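Local coordinates for protein Alpha/beta hydrolase (Enterobacter asburiae, PDB 6KMO) that acts as an esterase or lipase, probably hydrolysing carboxylic ester bonds with an alpha/beta hydrolase fold, at residues A101-H106 with Y154-W159; P147-Q152 with G183-S188; W236-Y241 with L252-R257. The protein carries 2 engineered substitutions. All blocks are in the same frame, centred on the assembly; numbering follows the deposited sequence.

Contact 1 (A101-H106 with Y154-W159)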
loop_
_atom_site.group_PDB
_atom_site.type_symbol
_atom_site.label_atom_id
_atom_site.label_comp_id
_atom_site.label_asym_id
_atom_site.label_seq_id
_atom_site.Cartn_x
_atom_site.Cartn_y
_atom_site.Cartn_z
ATOM N N ALA A 101 -12.274 -2.229 18.287
ATOM C CA ALA A 101 -11.174 -1.386 18.727
ATOM C C ALA A 101 -9.835 -1.928 18.255
ATOM O O ALA A 101 -9.685 -3.111 17.897
ATOM C CB ALA A 101 -11.153 -1.247 20.256
ATOM N N PHE A 102 -8.844 -1.040 18.296
ATOM C CA PHE A 102 -7.451 -1.434 18.195
ATOM C C PHE A 102 -6.661 -0.788 19.323
ATOM O O PHE A 102 -6.851 0.393 19.635
ATOM C CB PHE A 102 -6.804 -1.122 16.830
ATOM C CG PHE A 102 -6.870 0.310 16.400
ATOM C CD1 PHE A 102 -5.804 1.168 16.590
ATOM C CD2 PHE A 102 -7.976 0.784 15.720
ATOM C CE1 PHE A 102 -5.855 2.470 16.142
ATOM C CE2 PHE A 102 -8.029 2.089 15.266
ATOM C CZ PHE A 102 -6.975 2.939 15.491
ATOM N N MET A 103 -5.771 -1.554 19.930
ATOM C CA MET A 103 -4.766 -0.975 20.810
ATOM C C MET A 103 -3.812 -0.161 19.949
ATOM O O MET A 103 -3.549 -0.509 18.789
ATOM C CB MET A 103 -4.000 -2.074 21.544
ATOM C CG MET A 103 -4.893 -3.118 22.223
ATOM S SD MET A 103 -6.158 -2.491 23.455
ATOM C CE MET A 103 -5.013 -1.687 24.633
ATOM N N PHE A 104 -3.310 0.938 20.508
ATOM C CA PHE A 104 -2.357 1.784 19.808
ATOM C C PHE A 104 -1.098 1.946 20.642
ATOM O O PHE A 104 -1.149 2.496 21.751
ATOM C CB PHE A 104 -2.904 3.154 19.402
ATOM C CG PHE A 104 -1.925 3.893 18.536
ATOM C CD1 PHE A 104 -1.891 3.683 17.172
ATOM C CD2 PHE A 104 -0.945 4.686 19.110
ATOM C CE1 PHE A 104 -0.932 4.288 16.385
ATOM C CE2 PHE A 104 0.017 5.280 18.344
ATOM C CZ PHE A 104 0.028 5.088 16.970
ATOM N N PHE A 105 0.032 1.478 20.095
ATOM C CA PHE A 105 1.339 1.505 20.731
ATOM C C PHE A 105 2.184 2.538 19.997
ATOM O O PHE A 105 2.521 2.359 18.825
ATOM C CB PHE A 105 1.954 0.105 20.686
ATOM C CG PHE A 105 1.066 -0.964 21.264
ATOM C CD1 PHE A 105 0.389 -0.765 22.459
ATOM C CD2 PHE A 105 0.919 -2.169 20.623
ATOM C CE1 PHE A 105 -0.431 -1.750 22.986
ATOM C CE2 PHE A 105 0.106 -3.157 21.151
ATOM C CZ PHE A 105 -0.582 -2.934 22.343
ATOM N N HIS A 106 2.525 3.620 20.686
ATOM C CA HIS A 106 3.248 4.714 20.064
ATOM C C HIS A 106 4.723 4.376 19.871
ATOM O O HIS A 106 5.293 3.520 20.546
ATOM C CB HIS A 106 3.075 6.005 20.861
ATOM C CG HIS A 106 3.869 6.090 22.131
ATOM N ND1 HIS A 106 5.200 6.446 22.137
ATOM C CD2 HIS A 106 3.512 5.952 23.428
ATOM C CE1 HIS A 106 5.633 6.501 23.381
ATOM N NE2 HIS A 106 4.631 6.200 24.185
ATOM N N TYR A 154 0.561 -5.582 27.039
ATOM C CA TYR A 154 -0.200 -6.830 27.051
ATOM C C TYR A 154 -1.332 -6.783 28.080
ATOM O O TYR A 154 -2.467 -7.176 27.788
ATOM C CB TYR A 154 0.707 -8.052 27.285
ATOM C CG TYR A 154 -0.110 -9.311 27.413
ATOM C CD1 TYR A 154 -0.658 -9.917 26.310
ATOM C CD2 TYR A 154 -0.412 -9.830 28.654
ATOM C CE1 TYR A 154 -1.452 -11.045 26.409
ATOM C CE2 TYR A 154 -1.210 -10.949 28.773
ATOM C CZ TYR A 154 -1.716 -11.550 27.652
ATOM O OH TYR A 154 -2.503 -12.669 27.793
ATOM N N GLU A 155 -1.035 -6.311 29.291
ATOM C CA GLU A 155 -2.069 -6.236 30.315
ATOM C C GLU A 155 -3.207 -5.319 29.885
ATOM O O GLU A 155 -4.384 -5.620 30.123
ATOM C CB GLU A 155 -1.457 -5.782 31.641
ATOM C CG GLU A 155 -0.552 -6.819 32.313
ATOM C CD GLU A 155 -1.301 -8.016 32.870
ATOM O OE1 GLU A 155 -2.529 -7.943 33.052
ATOM O OE2 GLU A 155 -0.643 -9.043 33.147
ATOM N N ALA A 156 -2.891 -4.198 29.248
ATOM C CA ALA A 156 -3.948 -3.299 28.771
ATOM C C ALA A 156 -4.779 -3.947 27.662
ATOM O O ALA A 156 -6.000 -3.756 27.592
ATOM C CB ALA A 156 -3.335 -1.989 28.284
ATOM N N THR A 157 -4.130 -4.723 26.785
ATOM C CA THR A 157 -4.828 -5.442 25.727
ATOM C C THR A 157 -5.789 -6.461 26.317
ATOM O O THR A 157 -6.959 -6.553 25.904
ATOM C CB THR A 157 -3.788 -6.125 24.827
ATOM O OG1 THR A 157 -2.937 -5.129 24.212
ATOM C CG2 THR A 157 -4.444 -6.935 23.733
ATOM N N LYS A 158 -5.303 -7.240 27.283
ATOM C CA LYS A 158 -6.156 -8.193 27.985
ATOM C C LYS A 158 -7.329 -7.487 28.652
ATOM O O LYS A 158 -8.462 -7.983 28.618
ATOM C CB LYS A 158 -5.324 -8.962 29.010
ATOM C CG LYS A 158 -6.066 -10.078 29.707
ATOM C CD LYS A 158 -5.102 -10.939 30.522
ATOM C CE LYS A 158 -5.843 -11.755 31.578
ATOM N NZ LYS A 158 -6.720 -10.906 32.437
ATOM N N TRP A 159 -7.084 -6.322 29.247
ATOM C CA TRP A 159 -8.153 -5.584 29.914
ATOM C C TRP A 159 -9.233 -5.164 28.924
ATOM O O TRP A 159 -10.436 -5.326 29.178
ATOM C CB TRP A 159 -7.603 -4.376 30.676
ATOM C CG TRP A 159 -8.690 -3.663 31.438
ATOM C CD1 TRP A 159 -9.069 -3.905 32.729
ATOM C CD2 TRP A 159 -9.543 -2.630 30.950
ATOM N NE1 TRP A 159 -10.102 -3.070 33.076
ATOM C CE2 TRP A 159 -10.420 -2.282 32.005
ATOM C CE3 TRP A 159 -9.652 -1.958 29.730
ATOM C CZ2 TRP A 159 -11.395 -1.297 31.868
ATOM C CZ3 TRP A 159 -10.625 -0.968 29.604
ATOM C CH2 TRP A 159 -11.483 -0.656 30.670
#

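Contact 2 (P147-Q152 with G183-S188)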
loop_
_atom_site.group_PDB
_atom_site.type_symbol
_atom_site.label_atom_id
_atom_site.label_comp_id
_atom_site.label_asym_id
_atom_site.label_seq_id
_atom_site.Cartn_x
_atom_site.Cartn_y
_atom_site.Cartn_z
ATOM N N PRO A 147 11.317 -5.715 30.277
ATOM C CA PRO A 147 10.105 -5.809 29.468
ATOM C C PRO A 147 8.920 -5.045 30.053
ATOM O O PRO A 147 7.786 -5.447 29.831
ATOM C CB PRO A 147 9.811 -7.300 29.531
ATOM C CG PRO A 147 10.094 -7.608 30.984
ATOM C CD PRO A 147 11.302 -6.742 31.345
ATOM N N VAL A 148 9.176 -3.973 30.798
ATOM C CA VAL A 148 8.107 -3.289 31.520
ATOM C C VAL A 148 7.010 -2.827 30.572
ATOM O O VAL A 148 5.817 -3.079 30.794
ATOM C CB VAL A 148 8.686 -2.117 32.331
ATOM C CG1 VAL A 148 7.561 -1.236 32.882
ATOM C CG2 VAL A 148 9.571 -2.629 33.450
ATOM N N ALA A 149 7.388 -2.082 29.531
ATOM C CA ALA A 149 6.393 -1.493 28.642
ATOM C C ALA A 149 5.615 -2.561 27.890
ATOM O O ALA A 149 4.400 -2.436 27.726
ATOM C CB ALA A 149 7.052 -0.527 27.663
ATOM N N ILE A 150 6.290 -3.611 27.404
ATOM C CA ILE A 150 5.536 -4.628 26.663
ATOM C C ILE A 150 4.603 -5.407 27.587
ATOM O O ILE A 150 3.574 -5.928 27.141
ATOM C CB ILE A 150 6.423 -5.556 25.802
ATOM C CG1 ILE A 150 7.405 -6.337 26.669
ATOM C CG2 ILE A 150 7.110 -4.754 24.695
ATOM C CD1 ILE A 150 7.809 -7.653 26.063
ATOM N N ASN A 151 4.934 -5.500 28.876
ATOM C CA ASN A 151 4.018 -6.101 29.830
ATOM C C ASN A 151 2.800 -5.211 30.035
ATOM O O ASN A 151 1.661 -5.698 30.046
ATOM C CB ASN A 151 4.706 -6.341 31.158
ATOM C CG ASN A 151 3.737 -6.848 32.184
ATOM O OD1 ASN A 151 3.233 -7.942 32.037
ATOM N ND2 ASN A 151 3.413 -6.046 33.153
ATOM N N GLN A 152 3.026 -3.903 30.212
ATOM C CA GLN A 152 1.915 -2.966 30.320
ATOM C C GLN A 152 1.018 -3.047 29.102
ATOM O O GLN A 152 -0.211 -3.064 29.230
ATOM C CB GLN A 152 2.429 -1.536 30.489
ATOM C CG GLN A 152 3.100 -1.283 31.821
ATOM C CD GLN A 152 3.883 -0.002 31.848
ATOM O OE1 GLN A 152 4.426 0.436 30.846
ATOM N NE2 GLN A 152 3.979 0.593 33.020
ATOM N N GLY A 183 5.301 -0.576 16.548
ATOM C CA GLY A 183 5.097 -1.764 15.730
ATOM C C GLY A 183 5.805 -2.989 16.287
ATOM O O GLY A 183 5.291 -4.108 16.212
ATOM N N ASN A 184 6.994 -2.795 16.857
ATOM C CA ASN A 184 7.652 -3.833 17.647
ATOM C C ASN A 184 6.739 -4.313 18.760
ATOM O O ASN A 184 6.579 -5.519 18.974
ATOM C CB ASN A 184 8.942 -3.227 18.214
ATOM C CG ASN A 184 9.739 -4.181 19.051
ATOM O OD1 ASN A 184 9.540 -4.249 20.267
ATOM N ND2 ASN A 184 10.662 -4.900 18.428
ATOM N N MET A 185 6.106 -3.361 19.455
ATOM C CA MET A 185 5.214 -3.665 20.577
ATOM C C MET A 185 3.996 -4.467 20.123
ATOM O O MET A 185 3.528 -5.353 20.851
ATOM C CB MET A 185 4.839 -2.351 21.270
ATOM C CG MET A 185 4.185 -2.490 22.657
ATOM S SD MET A 185 4.092 -0.879 23.604
ATOM C CE MET A 185 5.834 -0.675 24.019
ATOM N N VAL A 186 3.481 -4.202 18.914
ATOM C CA VAL A 186 2.415 -5.024 18.336
ATOM C C VAL A 186 2.843 -6.490 18.311
ATOM O O VAL A 186 2.118 -7.387 18.767
ATOM C CB VAL A 186 2.065 -4.531 16.917
ATOM C CG1 VAL A 186 1.244 -5.591 16.159
ATOM C CG2 VAL A 186 1.318 -3.200 16.962
ATOM N N ALA A 187 4.013 -6.759 17.726
ATOM C CA ALA A 187 4.505 -8.131 17.662
ATOM C C ALA A 187 4.717 -8.717 19.055
ATOM O O ALA A 187 4.388 -9.887 19.301
ATOM C CB ALA A 187 5.807 -8.179 16.850
ATOM N N SER A 188 5.242 -7.917 19.983
ATOM C CA SER A 188 5.520 -8.406 21.327
ATOM C C SER A 188 4.237 -8.801 22.039
ATOM O O SER A 188 4.188 -9.821 22.744
ATOM C CB SER A 188 6.244 -7.307 22.090
ATOM O OG SER A 188 6.795 -7.805 23.280
#

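Contact 3 (W236-Y241 with L252-R257)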
loop_
_atom_site.group_PDB
_atom_site.type_symbol
_atom_site.label_atom_id
_atom_site.label_comp_id
_atom_site.label_asym_id
_atom_site.label_seq_id
_atom_site.Cartn_x
_atom_site.Cartn_y
_atom_site.Cartn_z
ATOM N N TRP A 236 21.161 4.201 20.174
ATOM C CA TRP A 236 20.877 4.878 21.436
ATOM C C TRP A 236 19.532 4.436 22.003
ATOM O O TRP A 236 19.388 4.208 23.211
ATOM C CB TRP A 236 20.906 6.391 21.210
ATOM C CG TRP A 236 20.781 7.238 22.422
ATOM C CD1 TRP A 236 21.658 7.325 23.464
ATOM C CD2 TRP A 236 19.733 8.168 22.712
ATOM N NE1 TRP A 236 21.214 8.231 24.384
ATOM C CE2 TRP A 236 20.031 8.768 23.946
ATOM C CE3 TRP A 236 18.563 8.550 22.042
ATOM C CZ2 TRP A 236 19.220 9.727 24.524
ATOM C CZ3 TRP A 236 17.756 9.498 22.632
ATOM C CH2 TRP A 236 18.089 10.076 23.853
ATOM N N PHE A 237 18.517 4.358 21.154
ATOM C CA PHE A 237 17.209 3.903 21.609
ATOM C C PHE A 237 17.301 2.500 22.191
ATOM O O PHE A 237 16.836 2.244 23.310
ATOM C CB PHE A 237 16.222 3.933 20.442
ATOM C CG PHE A 237 15.855 5.316 19.927
ATOM C CD1 PHE A 237 15.747 6.421 20.763
ATOM C CD2 PHE A 237 15.562 5.484 18.581
ATOM C CE1 PHE A 237 15.383 7.659 20.266
ATOM C CE2 PHE A 237 15.179 6.719 18.076
ATOM C CZ PHE A 237 15.092 7.807 18.918
ATOM N N TRP A 238 17.916 1.575 21.454
ATOM C CA TRP A 238 18.094 0.219 21.957
ATOM C C TRP A 238 18.883 0.209 23.262
ATOM O O TRP A 238 18.565 -0.558 24.178
ATOM C CB TRP A 238 18.762 -0.647 20.890
ATOM C CG TRP A 238 17.822 -1.315 19.958
ATOM C CD1 TRP A 238 17.596 -1.004 18.646
ATOM C CD2 TRP A 238 16.973 -2.426 20.263
ATOM N NE1 TRP A 238 16.642 -1.857 18.118
ATOM C CE2 TRP A 238 16.259 -2.747 19.085
ATOM C CE3 TRP A 238 16.749 -3.183 21.418
ATOM C CZ2 TRP A 238 15.339 -3.791 19.034
ATOM C CZ3 TRP A 238 15.828 -4.223 21.364
ATOM C CH2 TRP A 238 15.136 -4.517 20.177
ATOM N N ASP A 239 19.931 1.041 23.361
ATOM C CA ASP A 239 20.755 1.037 24.564
ATOM C C ASP A 239 19.973 1.523 25.779
ATOM O O ASP A 239 20.185 1.034 26.889
ATOM C CB ASP A 239 21.998 1.905 24.372
ATOM C CG ASP A 239 23.053 1.265 23.476
ATOM O OD1 ASP A 239 22.973 0.060 23.155
ATOM O OD2 ASP A 239 23.995 1.989 23.090
ATOM N N ASN A 240 19.084 2.501 25.595
ATOM C CA ASN A 240 18.248 2.958 26.698
ATOM C C ASN A 240 17.195 1.927 27.074
ATOM O O ASN A 240 16.785 1.863 28.239
ATOM C CB ASN A 240 17.584 4.286 26.322
ATOM C CG ASN A 240 18.491 5.479 26.545
ATOM O OD1 ASN A 240 18.634 5.962 27.671
ATOM N ND2 ASN A 240 19.128 5.951 25.482
ATOM N N TYR A 241 16.752 1.117 26.114
ATOM C CA TYR A 241 15.723 0.104 26.345
ATOM C C TYR A 241 16.290 -1.105 27.085
ATOM O O TYR A 241 15.748 -1.526 28.108
ATOM C CB TYR A 241 15.179 -0.329 24.995
ATOM C CG TYR A 241 13.954 -1.198 25.016
ATOM C CD1 TYR A 241 12.831 -0.865 25.767
ATOM C CD2 TYR A 241 13.898 -2.347 24.229
ATOM C CE1 TYR A 241 11.690 -1.645 25.722
ATOM C CE2 TYR A 241 12.745 -3.134 24.171
ATOM C CZ TYR A 241 11.647 -2.769 24.915
ATOM O OH TYR A 241 10.489 -3.504 24.871
ATOM N N LEU A 252 10.461 -11.270 22.121
ATOM C CA LEU A 252 9.603 -10.165 22.522
ATOM C C LEU A 252 10.295 -8.821 22.360
ATOM O O LEU A 252 9.645 -7.778 22.525
ATOM C CB LEU A 252 9.144 -10.332 23.972
ATOM C CG LEU A 252 8.392 -11.628 24.258
ATOM C CD1 LEU A 252 7.957 -11.657 25.724
ATOM C CD2 LEU A 252 7.187 -11.813 23.352
ATOM N N ALA A 253 11.593 -8.823 22.062
ATOM C CA ALA A 253 12.364 -7.632 21.730
ATOM C C ALA A 253 12.776 -7.622 20.266
ATOM O O ALA A 253 12.617 -6.599 19.581
ATOM C CB ALA A 253 13.609 -7.516 22.617
ATOM N N SER A 254 13.291 -8.743 19.764
ATOM C CA SER A 254 13.729 -8.879 18.377
ATOM C C SER A 254 12.909 -9.970 17.703
ATOM O O SER A 254 13.396 -11.095 17.513
ATOM C CB SER A 254 15.216 -9.216 18.283
ATOM O OG SER A 254 16.005 -8.159 18.761
ATOM N N PRO A 255 11.645 -9.681 17.361
ATOM C CA PRO A 255 10.787 -10.731 16.776
ATOM C C PRO A 255 11.309 -11.281 15.460
ATOM O O PRO A 255 10.944 -12.401 15.078
ATOM C CB PRO A 255 9.427 -10.040 16.622
ATOM C CG PRO A 255 9.775 -8.559 16.582
ATOM C CD PRO A 255 10.926 -8.403 17.531
ATOM N N LEU A 256 12.165 -10.540 14.753
ATOM C CA LEU A 256 12.776 -11.099 13.555
ATOM C C LEU A 256 13.562 -12.368 13.835
ATOM O O LEU A 256 13.742 -13.181 12.921
ATOM C CB LEU A 256 13.690 -10.067 12.901
ATOM C CG LEU A 256 14.247 -10.449 11.524
ATOM C CD1 LEU A 256 13.125 -10.542 10.509
ATOM C CD2 LEU A 256 15.287 -9.431 11.082
ATOM N N ARG A 257 14.023 -12.566 15.065
ATOM C CA ARG A 257 14.815 -13.740 15.417
ATOM C C ARG A 257 13.956 -14.957 15.738
ATOM O O ARG A 257 14.506 -16.041 15.981
ATOM C CB ARG A 257 15.733 -13.407 16.594
ATOM C CG ARG A 257 16.691 -12.270 16.311
ATOM C CD ARG A 257 17.686 -12.071 17.428
ATOM N NE ARG A 257 18.351 -10.785 17.327
ATOM C CZ ARG A 257 19.374 -10.400 18.074
ATOM N NH1 ARG A 257 19.923 -11.237 18.946
ATOM N NH2 ARG A 257 19.842 -9.161 17.947
HETATM O O HOH W 1 10.295 -5.131 22.749
#

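Contact 1 (A101-H106 with Y154-W159)
M103 reaches from strand 99-105 to T157 and A156 on helix 148-163. The M103 side chain runs obliquely past T157. M103 CG rests on the T157 hydroxyl, 3.4 Å from T157 OG1. Beyond that the chain folds back twice, at chi2 (-56°) and again at chi3. This hook carries SD past T157 CA and sets the methyl over the helix backbone. M103 CE lies 3.7 Å from A156 O and 4.0 Å from A156 CB. The F105 and T157 side chains cross at about a right angle. T157 OG1 sits at the edge of the F105 ring, in plane, 3.7 Å from F105 CZ. The hydroxyl stands beside its own backbone N (chi1 -62°), where it hydrogen-bonds A153 O one helical turn back. V136 and L174 help to enclose the contact. The two segments run almost antiparallel, with axes 9.6 Å apart. Helix 148-163 is the middle of a beta-alpha-beta crossover from strand 132-136 to strand 174-179, and it passes over the strand between them. No hydrogen bond joins the segments. The helix supplies the polar partner of T157, so a buried hydroxyl can face carbon and leave the contact to van der Waals packing.

Contact 2 (P147-Q152 with G183-S188)
I150 and S188 meet at the tight centre of this helix pair. The branched side chain of I150 lies against the S188 side chain, with I150 CG2 3.7 Å from S188 CB. The very short approach of I150 CD1 to S188 OG is doubtful, because S188 was deposited in two conformers. The S188 hydroxyl has its polar partner in L252 O. The backbones are also close here: I150 CA and M185 CA are 6.2 Å apart. Beside this point M185 runs out extended through chi2 and then turns at chi3 (-72°). The turn brings M185 CE to A149 CB, at 3.8 Å. M185 CG lies less closely against I150 CG2, at 4.2 Å. All four of these side chains are buried, and no hydrogen bond links the two segments. Q192 NE2 adds a polar link nearby by donating to I150 O. Packing is looser on the solvent side, where helix 148-163 is partly exposed at V148 and N151. N151 points away from helix 183-188 and packs on Q83 and on L4 of the second subunit. P147, buried at the N-cap position, packs on T5 of that subunit. The segments cross at -64°. Helix 181-195 begins within a GxSxG sequence (G178, S180, G182), consistent with the nucleophile elbow. The two helices correspond to helices B and C of the alpha/beta hydrolase fold, packed together on one side of the central sheet.

Contact 3 (W236-Y241 with L252-R257)
W238 on helix 231-241 packs against A253 and S254 in the loop before helix 260-263. The helix belongs to the insertion between strands 203-207 and 269-274, where alpha/beta hydrolases commonly carry cap or lid helices. The direct contact is van der Waals packing by the far end of the indole. W238 CH2 lies 3.3 Å from A253 O, which sits near the ring plane at the edge. W238 CH2 is also 4.2 Å from A253 CB and 4.0 Å from S254 OG, which approaches obliquely. Among the aromatic groups, W238 turns CZ3 to the edge of the Y241 ring, in its plane. W110 ties the two together, stacked on Y241 and edge-to-face with W238. The polar groups at the contact have partners of their own. A253 O accepts from N184 ND2. S254 OG, placed beside its backbone N (chi1 -66°), is hydrogen-bonded to R248 O and A213 N. Internal to the helix, W236 O accepts from both N240 ND2 and N240 N. No direct hydrogen bond crosses between the segments. One water makes the polar bridge: it accepts from Y241 OH at 2.7 Å and donates to L252 O, also at 2.7 Å.

Overall arrangement
All three contacts are buried. Contact 1 is strand-to-helix packing, and contact 2 is helix-to-helix packing. They share helix 148-163, and F105 joins them by packing F105 CG 3.7 Å from M185 CG. Contact 3 lies farther along the chain, where helix 231-241 meets a loop. Its centre is about 20 Å from that of contact 1 but about 10 Å from that of contact 2. Helix 181-195 links contacts 2 and 3 through two probable hydrogen bonds to loop carbonyls. Contacts 1 and 2 are mainly apolar, whereas contact 3 centres on an indole edge against a loop carbonyl and adds a bridging water. The second subunit touches residues at the margins of all three.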